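Local coordinates for neurotoxin (Clostridium botulinum, PDB 1ZB7), which cleaves synaptobrevins (VAMP1, VAMP2 and VAMP3) as a zinc endopeptidase, acting in the host-cell cytosol after translocation, at residues 3-8 against 107-112; 20-25 against 44-49; 38-43 against 94-99; 383-388 against 395-400. All coordinates share one frame; numbering follows the deposited sequence.

Contact 1 of 4, residues 3-8 against 107-112; sequences VNIKNF and RLLDMI
The carbonyl O of Val3, the residue that rests against Leu109 and Asp110, accepts a hydrogen bond from Asn100 ND2, which pins the N-terminal strip of chain beside the helix. Across the contact itself no hydrogen bond forms, and the grip is a thin apolar one with a carboxylate at its border. Val3 points its side chain at the helix and splits it: CG1 lies 4.3 Å from Leu109 CB, while CG2 comes within 3.5 Å of Asp110 OD1. The Val3 and Asp110 side chains run past each other in opposite directions. Asp110 has its CG beside its own backbone N (chi1 -73°), and this swings the carboxylate back along the helix until OD1 passes alongside the valine methyl. Asp110 OD1 also stands 3.8 Å from Val3 N, without a hydrogen bond. Residues 107-112 belong to helix 103-114 of the clostridial neurotoxin zinc protease fold, and the other flank of this helix packs on helix 224-239, whose sequence holds the HExxH zinc-protease motif; Leu108, Leu109 and Ile112 all touch Leu232, one of the two variable positions of that motif. Leu109 is thus enclosed between the N-terminal strip and the motif-bearing helix. Further along the strip, the extended Ile5 side chain (chi2 179°) brings CD1 to 4.4 Å from Leu109 CD1, a touch as light as that of Val3 on the same leucine. The same Ile5 methyl also packs on Phe96 and Asn97 of helix 82-99.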
# COMPACT_ATOMS: atom_id res chain seq x y z
N VAL A 3 8.02 -35.43 6.22
CA VAL A 3 9.22 -35.53 5.38
C VAL A 3 10.47 -35.75 6.28
O VAL A 3 10.56 -35.22 7.38
CB VAL A 3 9.23 -34.26 4.54
CG1 VAL A 3 10.42 -33.30 4.79
CG2 VAL A 3 8.83 -34.54 3.09
N ASN A 4 11.37 -36.59 5.80
CA ASN A 4 12.64 -36.73 6.43
C ASN A 4 13.63 -35.61 6.03
O ASN A 4 13.82 -35.35 4.89
CB ASN A 4 13.26 -38.10 6.14
CG ASN A 4 14.64 -38.28 6.81
OD1 ASN A 4 15.72 -38.08 6.16
ND2 ASN A 4 14.62 -38.59 8.12
N ILE A 5 14.33 -35.08 7.00
CA ILE A 5 15.32 -34.02 6.76
C ILE A 5 16.70 -34.55 7.19
O ILE A 5 16.91 -34.85 8.36
CB ILE A 5 14.95 -32.70 7.49
CG1 ILE A 5 13.51 -32.32 7.11
CG2 ILE A 5 15.93 -31.62 7.14
CD1 ILE A 5 12.99 -31.09 7.74
N LYS A 6 17.60 -34.66 6.21
CA LYS A 6 18.91 -35.21 6.41
C LYS A 6 19.94 -34.17 6.89
O LYS A 6 19.95 -33.07 6.40
CB LYS A 6 19.40 -35.91 5.14
CG LYS A 6 20.60 -36.78 5.40
CD LYS A 6 20.86 -37.71 4.30
CE LYS A 6 22.32 -38.24 4.52
NZ LYS A 6 22.55 -39.35 3.55
N ASN A 7 20.77 -34.55 7.87
CA ASN A 7 21.91 -33.82 8.35
C ASN A 7 23.14 -34.04 7.51
O ASN A 7 23.39 -35.09 7.12
CB ASN A 7 22.28 -34.28 9.80
CG ASN A 7 21.17 -34.02 10.86
OD1 ASN A 7 20.54 -32.92 10.96
ND2 ASN A 7 20.98 -35.03 11.72
N PHE A 8 23.96 -33.04 7.33
CA PHE A 8 25.17 -33.06 6.50
C PHE A 8 26.17 -32.14 7.12
O PHE A 8 25.80 -31.17 7.82
CB PHE A 8 24.91 -32.46 5.12
CG PHE A 8 24.03 -33.33 4.22
CD1 PHE A 8 24.53 -34.48 3.63
CD2 PHE A 8 22.76 -32.95 3.92
CE1 PHE A 8 23.73 -35.25 2.79
CE2 PHE A 8 21.98 -33.73 3.08
CZ PHE A 8 22.46 -34.81 2.51
N ARG A 107 2.86 -30.17 6.22
CA ARG A 107 2.04 -30.20 5.03
C ARG A 107 2.66 -29.36 3.96
O ARG A 107 2.73 -29.79 2.81
CB ARG A 107 0.64 -29.73 5.38
CG ARG A 107 -0.46 -30.28 4.58
CD ARG A 107 -1.85 -29.87 5.18
NE ARG A 107 -1.88 -29.81 6.67
CZ ARG A 107 -2.16 -28.71 7.42
NH1 ARG A 107 -2.40 -27.53 6.85
NH2 ARG A 107 -2.16 -28.80 8.76
N LEU A 108 3.15 -28.16 4.30
CA LEU A 108 3.89 -27.28 3.30
C LEU A 108 5.02 -28.03 2.61
O LEU A 108 5.10 -28.11 1.39
CB LEU A 108 4.38 -25.98 3.96
CG LEU A 108 5.20 -25.01 3.13
CD1 LEU A 108 4.48 -24.70 1.87
CD2 LEU A 108 5.48 -23.68 3.89
N LEU A 109 5.84 -28.69 3.41
CA LEU A 109 6.97 -29.47 2.84
C LEU A 109 6.56 -30.69 2.04
O LEU A 109 7.09 -30.89 0.97
CB LEU A 109 8.01 -29.83 3.92
CG LEU A 109 8.56 -28.68 4.79
CD1 LEU A 109 9.51 -29.21 5.87
CD2 LEU A 109 9.26 -27.63 3.93
N ASP A 110 5.56 -31.45 2.49
CA ASP A 110 5.01 -32.58 1.72
C ASP A 110 4.49 -32.17 0.33
O ASP A 110 4.75 -32.82 -0.67
CB ASP A 110 3.82 -33.22 2.45
CG ASP A 110 4.22 -34.04 3.68
OD1 ASP A 110 5.35 -34.57 3.72
OD2 ASP A 110 3.35 -34.22 4.59
N MET A 111 3.73 -31.09 0.31
CA MET A 111 3.21 -30.54 -0.95
C MET A 111 4.27 -30.05 -1.93
O MET A 111 4.15 -30.29 -3.09
CB MET A 111 2.23 -29.42 -0.68
CG MET A 111 1.05 -29.86 0.16
SD MET A 111 -0.41 -28.88 -0.16
CE MET A 111 -0.88 -29.49 -1.80
N ILE A 112 5.35 -29.46 -1.44
CA ILE A 112 6.48 -29.06 -2.31
C ILE A 112 7.17 -30.26 -2.93
O ILE A 112 7.42 -30.27 -4.11
CB ILE A 112 7.46 -28.08 -1.53
CG1 ILE A 112 6.77 -26.69 -1.37
CG2 ILE A 112 8.79 -27.99 -2.17
CD1 ILE A 112 7.42 -25.76 -0.39

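Contact 2 of 4, residues 20-25 against 44-49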
# COMPACT_ATOMS: atom_id res chain seq x y z
N ILE A 20 26.38 -33.87 -4.39
CA ILE A 20 26.73 -33.84 -5.78
C ILE A 20 27.32 -32.49 -6.20
O ILE A 20 27.26 -31.46 -5.44
CB ILE A 20 25.43 -34.14 -6.73
CG1 ILE A 20 24.43 -32.97 -6.64
CG2 ILE A 20 24.70 -35.42 -6.37
CD1 ILE A 20 23.27 -33.01 -7.79
N MET A 21 27.89 -32.51 -7.41
CA MET A 21 28.25 -31.35 -8.23
C MET A 21 27.16 -31.09 -9.23
O MET A 21 26.72 -31.97 -9.94
CB MET A 21 29.59 -31.57 -8.93
CG MET A 21 30.79 -31.74 -7.96
SD MET A 21 30.97 -30.45 -6.68
CE MET A 21 31.69 -29.09 -7.61
N MET A 22 26.67 -29.87 -9.25
CA MET A 22 25.56 -29.52 -10.07
C MET A 22 25.73 -28.16 -10.73
O MET A 22 26.35 -27.29 -10.21
CB MET A 22 24.21 -29.58 -9.29
CG MET A 22 24.08 -28.57 -8.21
SD MET A 22 22.46 -27.91 -7.90
CE MET A 22 21.59 -29.36 -7.22
N GLU A 23 25.14 -28.03 -11.90
CA GLU A 23 25.20 -26.83 -12.68
C GLU A 23 23.74 -26.41 -12.92
O GLU A 23 23.08 -26.95 -13.74
CB GLU A 23 25.98 -27.17 -13.94
CG GLU A 23 26.62 -26.05 -14.60
CD GLU A 23 25.71 -25.46 -15.60
OE1 GLU A 23 25.73 -26.02 -16.74
OE2 GLU A 23 24.98 -24.50 -15.21
N PRO A 24 23.22 -25.52 -12.08
CA PRO A 24 21.78 -25.19 -12.10
C PRO A 24 21.28 -24.07 -13.02
O PRO A 24 20.11 -23.76 -13.01
CB PRO A 24 21.52 -24.76 -10.67
CG PRO A 24 22.86 -24.25 -10.16
CD PRO A 24 23.95 -24.79 -11.02
N PHE A 25 22.15 -23.44 -13.77
CA PHE A 25 21.79 -22.32 -14.65
C PHE A 25 22.15 -22.90 -15.97
O PHE A 25 23.24 -23.45 -16.11
CB PHE A 25 22.64 -21.07 -14.32
CG PHE A 25 22.60 -20.70 -12.86
CD1 PHE A 25 21.38 -20.39 -12.25
CD2 PHE A 25 23.77 -20.70 -12.08
CE1 PHE A 25 21.32 -20.08 -10.91
CE2 PHE A 25 23.72 -20.37 -10.71
CZ PHE A 25 22.49 -20.08 -10.12
N TRP A 44 17.36 -29.13 -2.59
CA TRP A 44 18.78 -29.07 -2.54
C TRP A 44 19.22 -27.73 -1.90
O TRP A 44 18.62 -26.70 -2.16
CB TRP A 44 19.35 -29.15 -3.97
CG TRP A 44 19.10 -30.49 -4.57
CD1 TRP A 44 17.90 -30.96 -5.25
CD2 TRP A 44 19.99 -31.59 -4.63
NE1 TRP A 44 18.08 -32.19 -5.67
CE2 TRP A 44 19.32 -32.63 -5.33
CE3 TRP A 44 21.28 -31.80 -4.16
CZ2 TRP A 44 19.89 -33.88 -5.54
CZ3 TRP A 44 21.85 -33.05 -4.33
CH2 TRP A 44 21.18 -34.07 -5.04
N ILE A 45 20.23 -27.80 -1.02
CA ILE A 45 20.98 -26.64 -0.53
C ILE A 45 22.35 -26.54 -1.23
O ILE A 45 23.12 -27.44 -1.27
CB ILE A 45 21.21 -26.69 0.97
CG1 ILE A 45 19.93 -27.03 1.72
CG2 ILE A 45 21.83 -25.40 1.46
CD1 ILE A 45 18.75 -26.11 1.45
N VAL A 46 22.60 -25.39 -1.78
CA VAL A 46 23.84 -25.00 -2.40
C VAL A 46 24.41 -23.81 -1.59
O VAL A 46 23.99 -22.68 -1.76
CB VAL A 46 23.70 -24.63 -3.87
CG1 VAL A 46 25.05 -24.44 -4.51
CG2 VAL A 46 22.95 -25.72 -4.66
N PRO A 47 25.31 -24.09 -0.68
CA PRO A 47 25.88 -23.04 0.22
C PRO A 47 26.94 -22.18 -0.45
O PRO A 47 28.07 -22.24 -0.10
CB PRO A 47 26.45 -23.83 1.41
CG PRO A 47 26.15 -25.18 1.17
CD PRO A 47 25.84 -25.39 -0.29
N GLU A 48 26.52 -21.42 -1.44
CA GLU A 48 27.40 -20.62 -2.18
C GLU A 48 26.62 -19.35 -2.47
O GLU A 48 25.41 -19.34 -2.51
CB GLU A 48 27.72 -21.19 -3.57
CG GLU A 48 28.22 -22.60 -3.67
CD GLU A 48 29.73 -22.68 -3.63
OE1 GLU A 48 30.34 -21.69 -4.09
OE2 GLU A 48 30.27 -23.78 -3.22
N ARG A 49 27.36 -18.33 -2.81
CA ARG A 49 26.78 -17.11 -3.31
C ARG A 49 26.25 -17.35 -4.72
O ARG A 49 26.90 -17.96 -5.51
CB ARG A 49 27.81 -15.96 -3.28
CG ARG A 49 28.41 -15.72 -1.90
CD ARG A 49 27.43 -15.14 -0.89
NE ARG A 49 27.06 -13.77 -1.22
CZ ARG A 49 27.77 -12.68 -0.94
NH1 ARG A 49 28.86 -12.78 -0.21
NH2 ARG A 49 27.35 -11.50 -1.32
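The strand segments 20-23 and 44-46 cross at 81° with 10.0 Å between their axes, too far apart for backbone pairing, and the segments meet through side chains alone. No hydrogen bond links the two. Trp44 lays one face of its indole under the pair from 20-23. Ile20 crosses it at about a right angle; with CG1 set between the backbone N and the carbonyl carbon (chi1 69°), the branch drops onto the benzene half, where Ile20 CG1 touches CZ3 of Trp44 at 3.5 Å. Its terminal CD1 makes a CH-pi contact 4.0 Å from the centroid of the Trp44 six-membered ring, 28° off the normal. Met22 serves the other half of the same face. Its chain bends at chi2 and chi3, carrying CE back over the indole to 4.1 Å from the centroid of the Trp44 five-membered ring; the nearest ring atoms are Trp44 CG and CD2, each 3.8 Å from Met22 CE. The sulfur turns a different way, and Met22 SD meets Val46 CG2 at 3.9 Å. All four side chains are buried, and the two methyl groups over the indole occupy one face, one above each ring. Strand 34-38 runs between the two segments in the sheet, hydrogen-bonded to 20-23 through Ala36 and Tyr34; Met22 and Val46 both touch Ala36 of that strand. Beyond 44-46, Trp44 pairs through its backbone with Leu158 of strand 158-161. Side chains meeting over a middle strand in this way belong to a strongly twisted or bent mixed beta-sheet, here the large sheet of the light-chain protease.

Contact 3 of 4, residues 38-43 against 94-99; sequences RIIDRI and KLFNRI
Phe96 of helix 82-99 reaches into the corner that the chain turns at Ile39, between strands 34-38 and 43-46, where Ile39, Ile40 and Ile43 meet its ring: a helix packed on a beta-strand connection. The tight side is wholly apolar. Ile39, its CG1 lying between the backbone N and the carbonyl carbon (chi1 58°), crosses Phe96 at about a right angle and sets CD1 over one ring face. That methyl is 4.0 Å from the ring centroid and 26° off the normal, a CH-pi contact displaced toward CD1 of the phenylalanine. Ile40 comes from the same side of the ring plane, obliquely, its CD1 3.5 Å from Phe96 CD2. Ile43 is more distant, with CG2 at 4.3 Å from Phe96 CZ. A type II turn from Ile40 to Ile43, closed by Ile43 N to Ile40 O at 3.1 Å, brings these two isoleucines to the same ring. Around these side chains, Phe96 also touches Ile160 of strand 158-161, and Ile40 and Ile43 rest on Val113 and Ile112 of helix 103-114. The loose side is the outside of the bend: Asp41 in the turn is exposed, and Arg38 just before it, whose NH1 forms a salt bridge with Asp17, is partly so. Arg38 NE stands 4.0 Å from Asp41 OD1, a long pairing of charges in which the oxygen lies well out of the guanidinium plane.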
# COMPACT_ATOMS: atom_id res chain seq x y z
N ARG A 38 21.22 -32.72 -0.76
CA ARG A 38 19.82 -33.01 -0.81
C ARG A 38 19.36 -33.36 0.59
O ARG A 38 19.49 -34.52 1.06
CB ARG A 38 19.49 -34.13 -1.80
CG ARG A 38 17.97 -34.26 -2.16
CD ARG A 38 17.54 -35.47 -3.04
NE ARG A 38 17.75 -36.72 -2.33
CZ ARG A 38 18.57 -37.72 -2.69
NH1 ARG A 38 19.28 -37.64 -3.80
NH2 ARG A 38 18.72 -38.79 -1.91
N ILE A 39 18.78 -32.35 1.20
CA ILE A 39 18.29 -32.48 2.55
C ILE A 39 16.88 -33.13 2.71
O ILE A 39 16.54 -33.71 3.76
CB ILE A 39 18.32 -31.09 3.25
CG1 ILE A 39 17.47 -30.07 2.44
CG2 ILE A 39 19.73 -30.63 3.40
CD1 ILE A 39 16.84 -29.07 3.33
N ILE A 40 16.08 -32.98 1.65
CA ILE A 40 14.73 -33.49 1.54
C ILE A 40 14.66 -33.92 0.10
O ILE A 40 15.33 -33.34 -0.74
CB ILE A 40 13.63 -32.39 1.83
CG1 ILE A 40 13.66 -31.92 3.27
CG2 ILE A 40 12.17 -32.97 1.61
CD1 ILE A 40 13.11 -30.45 3.61
N ASP A 41 13.90 -34.97 -0.21
CA ASP A 41 13.60 -35.25 -1.62
C ASP A 41 13.19 -34.01 -2.48
O ASP A 41 12.31 -33.24 -2.10
CB ASP A 41 12.61 -36.38 -1.75
CG ASP A 41 13.24 -37.74 -1.25
OD1 ASP A 41 14.15 -38.39 -1.98
OD2 ASP A 41 12.87 -38.06 -0.09
N ARG A 42 13.89 -33.87 -3.58
CA ARG A 42 13.69 -32.85 -4.55
C ARG A 42 14.10 -31.41 -4.13
O ARG A 42 13.93 -30.51 -4.90
CB ARG A 42 12.25 -32.96 -5.07
CG ARG A 42 12.13 -34.34 -5.79
CD ARG A 42 11.10 -34.31 -6.81
NE ARG A 42 11.53 -34.95 -8.05
CZ ARG A 42 11.64 -34.38 -9.28
NH1 ARG A 42 11.45 -33.03 -9.60
NH2 ARG A 42 11.97 -35.22 -10.23
N ILE A 43 14.70 -31.29 -2.96
CA ILE A 43 15.11 -30.00 -2.34
C ILE A 43 16.62 -30.02 -1.96
O ILE A 43 17.06 -30.81 -1.11
CB ILE A 43 14.26 -29.71 -1.09
CG1 ILE A 43 12.76 -29.77 -1.41
CG2 ILE A 43 14.65 -28.39 -0.53
CD1 ILE A 43 11.84 -29.41 -0.18
N LYS A 94 18.38 -26.58 10.10
CA LYS A 94 17.72 -26.32 11.35
C LYS A 94 16.40 -25.61 11.05
O LYS A 94 15.39 -25.90 11.66
CB LYS A 94 18.58 -25.49 12.28
CG LYS A 94 17.92 -25.07 13.59
CD LYS A 94 18.92 -24.87 14.66
CE LYS A 94 18.28 -24.38 16.02
NZ LYS A 94 19.37 -23.98 16.96
N LEU A 95 16.41 -24.71 10.10
CA LEU A 95 15.22 -23.99 9.73
C LEU A 95 14.19 -24.89 9.13
O LEU A 95 13.04 -24.81 9.50
CB LEU A 95 15.57 -22.80 8.81
CG LEU A 95 16.47 -21.68 9.39
CD1 LEU A 95 16.63 -20.63 8.30
CD2 LEU A 95 15.91 -21.10 10.61
N PHE A 96 14.60 -25.82 8.27
CA PHE A 96 13.63 -26.79 7.78
C PHE A 96 13.13 -27.65 8.92
O PHE A 96 11.96 -28.03 8.93
CB PHE A 96 14.15 -27.65 6.63
CG PHE A 96 14.10 -26.98 5.30
CD1 PHE A 96 15.19 -26.26 4.82
CD2 PHE A 96 12.97 -27.06 4.52
CE1 PHE A 96 15.15 -25.57 3.58
CE2 PHE A 96 12.88 -26.39 3.24
CZ PHE A 96 13.98 -25.66 2.75
N ASN A 97 13.98 -28.01 9.85
CA ASN A 97 13.52 -28.80 11.02
C ASN A 97 12.48 -28.06 11.84
O ASN A 97 11.51 -28.65 12.25
CB ASN A 97 14.66 -29.31 11.89
CG ASN A 97 15.33 -30.56 11.33
OD1 ASN A 97 14.66 -31.47 10.84
ND2 ASN A 97 16.62 -30.57 11.34
N ARG A 98 12.66 -26.77 11.98
CA ARG A 98 11.70 -25.92 12.59
C ARG A 98 10.33 -25.91 11.87
O ARG A 98 9.28 -26.11 12.51
CB ARG A 98 12.31 -24.53 12.82
CG ARG A 98 11.31 -23.45 13.30
CD ARG A 98 12.01 -22.49 14.30
NE ARG A 98 11.13 -21.40 14.72
CZ ARG A 98 10.07 -21.49 15.51
NH1 ARG A 98 9.68 -22.67 16.01
NH2 ARG A 98 9.35 -20.39 15.79
N ILE A 99 10.35 -25.72 10.56
CA ILE A 99 9.16 -25.71 9.77
C ILE A 99 8.49 -27.07 9.95
O ILE A 99 7.28 -27.20 10.15
CB ILE A 99 9.47 -25.46 8.27
CG1 ILE A 99 9.94 -24.00 8.11
CG2 ILE A 99 8.23 -25.79 7.38
CD1 ILE A 99 10.74 -23.70 6.87

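Contact 4 of 4, residues 383-388 against 395-400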
# COMPACT_ATOMS: atom_id res chain seq x y z
N GLU A 383 24.42 -14.13 14.49
CA GLU A 383 25.42 -15.21 14.39
C GLU A 383 25.03 -16.40 15.29
O GLU A 383 25.77 -17.33 15.37
CB GLU A 383 26.80 -14.74 14.86
CG GLU A 383 27.45 -13.62 14.05
CD GLU A 383 27.93 -14.03 12.68
OE1 GLU A 383 27.67 -15.21 12.21
OE2 GLU A 383 28.60 -13.13 12.08
N LYS A 384 23.86 -16.36 15.93
CA LYS A 384 23.51 -17.30 17.00
C LYS A 384 22.40 -18.33 16.71
O LYS A 384 21.90 -18.93 17.64
CB LYS A 384 23.15 -16.46 18.24
CG LYS A 384 24.38 -15.76 18.71
CD LYS A 384 24.35 -15.38 20.13
CE LYS A 384 25.58 -14.51 20.42
NZ LYS A 384 25.25 -13.54 21.42
N LEU A 385 22.04 -18.53 15.45
CA LEU A 385 20.91 -19.39 15.06
C LEU A 385 21.19 -20.86 15.36
O LEU A 385 20.26 -21.63 15.59
CB LEU A 385 20.59 -19.22 13.56
CG LEU A 385 19.89 -17.90 13.17
CD1 LEU A 385 19.63 -17.93 11.74
CD2 LEU A 385 18.58 -17.68 13.91
N LEU A 386 22.46 -21.24 15.38
CA LEU A 386 22.89 -22.57 15.91
C LEU A 386 23.11 -22.67 17.43
O LEU A 386 23.49 -23.73 17.90
CB LEU A 386 24.16 -23.10 15.17
CG LEU A 386 23.98 -23.26 13.66
CD1 LEU A 386 25.29 -23.68 12.98
CD2 LEU A 386 22.79 -24.23 13.32
N ASP A 387 22.88 -21.61 18.19
CA ASP A 387 22.96 -21.62 19.63
C ASP A 387 21.56 -21.91 20.21
O ASP A 387 20.67 -21.05 20.13
CB ASP A 387 23.42 -20.24 20.08
CG ASP A 387 23.89 -20.20 21.55
OD1 ASP A 387 23.35 -20.96 22.35
OD2 ASP A 387 24.84 -19.45 21.86
N ASN A 388 21.37 -23.07 20.82
CA ASN A 388 20.07 -23.42 21.43
C ASN A 388 19.67 -22.63 22.70
O ASN A 388 18.51 -22.62 23.07
CB ASN A 388 19.90 -24.92 21.65
CG ASN A 388 19.77 -25.69 20.35
OD1 ASN A 388 19.02 -25.34 19.43
ND2 ASN A 388 20.50 -26.76 20.27
N GLU A 395 10.70 -23.49 19.48
CA GLU A 395 10.21 -22.15 19.90
C GLU A 395 10.82 -20.96 19.15
O GLU A 395 10.43 -19.83 19.40
CB GLU A 395 10.46 -21.97 21.40
CG GLU A 395 9.67 -22.96 22.28
CD GLU A 395 9.76 -22.62 23.73
OE1 GLU A 395 10.87 -22.97 24.24
OE2 GLU A 395 8.81 -21.96 24.33
N GLY A 396 11.79 -21.19 18.26
CA GLY A 396 12.64 -20.11 17.71
C GLY A 396 13.29 -19.26 18.77
O GLY A 396 13.89 -19.79 19.68
N PHE A 397 13.09 -17.93 18.72
CA PHE A 397 13.69 -16.99 19.69
C PHE A 397 12.83 -16.88 20.93
O PHE A 397 13.30 -16.42 21.98
CB PHE A 397 13.80 -15.54 19.10
CG PHE A 397 14.79 -15.39 17.96
CD1 PHE A 397 16.15 -15.46 18.17
CD2 PHE A 397 14.33 -15.14 16.65
CE1 PHE A 397 17.05 -15.29 17.10
CE2 PHE A 397 15.23 -14.98 15.59
CZ PHE A 397 16.59 -15.05 15.84
N ASN A 398 11.58 -17.29 20.82
CA ASN A 398 10.56 -16.97 21.82
C ASN A 398 10.47 -18.11 22.90
O ASN A 398 9.44 -18.75 23.07
CB ASN A 398 9.18 -16.73 21.15
CG ASN A 398 9.17 -15.51 20.20
OD1 ASN A 398 9.83 -14.57 20.47
ND2 ASN A 398 8.35 -15.53 19.13
N ILE A 399 11.58 -18.32 23.57
CA ILE A 399 11.80 -19.49 24.48
C ILE A 399 11.15 -19.25 25.86
O ILE A 399 11.48 -18.29 26.58
CB ILE A 399 13.28 -19.72 24.63
CG1 ILE A 399 13.89 -20.02 23.21
CG2 ILE A 399 13.57 -20.88 25.58
CD1 ILE A 399 15.38 -19.78 23.17
N ALA A 400 10.12 -20.05 26.15
CA ALA A 400 9.34 -19.84 27.43
C ALA A 400 10.22 -19.90 28.68
O ALA A 400 10.02 -19.10 29.64
CB ALA A 400 8.18 -20.82 27.52
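Two beta turns in the long loop between strands 377-381 and 421-422 of the four-stranded antiparallel sheet lean on each other here: a type I turn from Lys384 to Asp387 and a type II' turn from Glu395 to Asn398. Their shared apolar point is Leu385 CD2, 3.8 Å from Phe397 CZ; the two side chains cross at a slant, and the methyl meets the far end of the ring. Both have CG beside the backbone N (Phe397 chi1 -67°), which turns the leucine methyl and the CZ end of the ring toward one another although neither side chain starts straight at the other segment. Phe397 is further enclosed edge-to-face by Tyr391 and Phe221, and both it and Leu385 touch Pro224 at the start of helix 224-239. A second, slighter touch sets Ile399 CD1 4.2 Å from Asn388 O, while the Asn388 side chain is engaged elsewhere, its OD1 hydrogen-bonded to Lys94 NZ. Gly396, at the second position of the type II' turn, has the positive phi that glycine accommodates readily. Just past that turn, Ala400 N donates to the syn side of Glu395 OE2 at 2.9 Å, 34° out of the carboxylate plane and nearly straight (162°).

In the fold
Contacts 1 and 3 are practically one site, their centres about 5 Å apart, joined by the backbone bond Lys6 N to Ile39 O (2.8 Å) and by the consecutive helices 82-99 and 103-114. Contact 2 lies about 15 Å from contact 3, centre to centre, on the large mixed sheet; the segments of these two alternate along the chain, and contact 1 spans both. Contact 4, much later in sequence and about 18 Å from contact 3, adjoins the other flank of helix 82-99, where Lys94 NZ bonds to Leu385 O. Helix 82-99 therefore ties the N-terminal sheet region to a C-terminal loop, beside the motif-bearing helix 224-239.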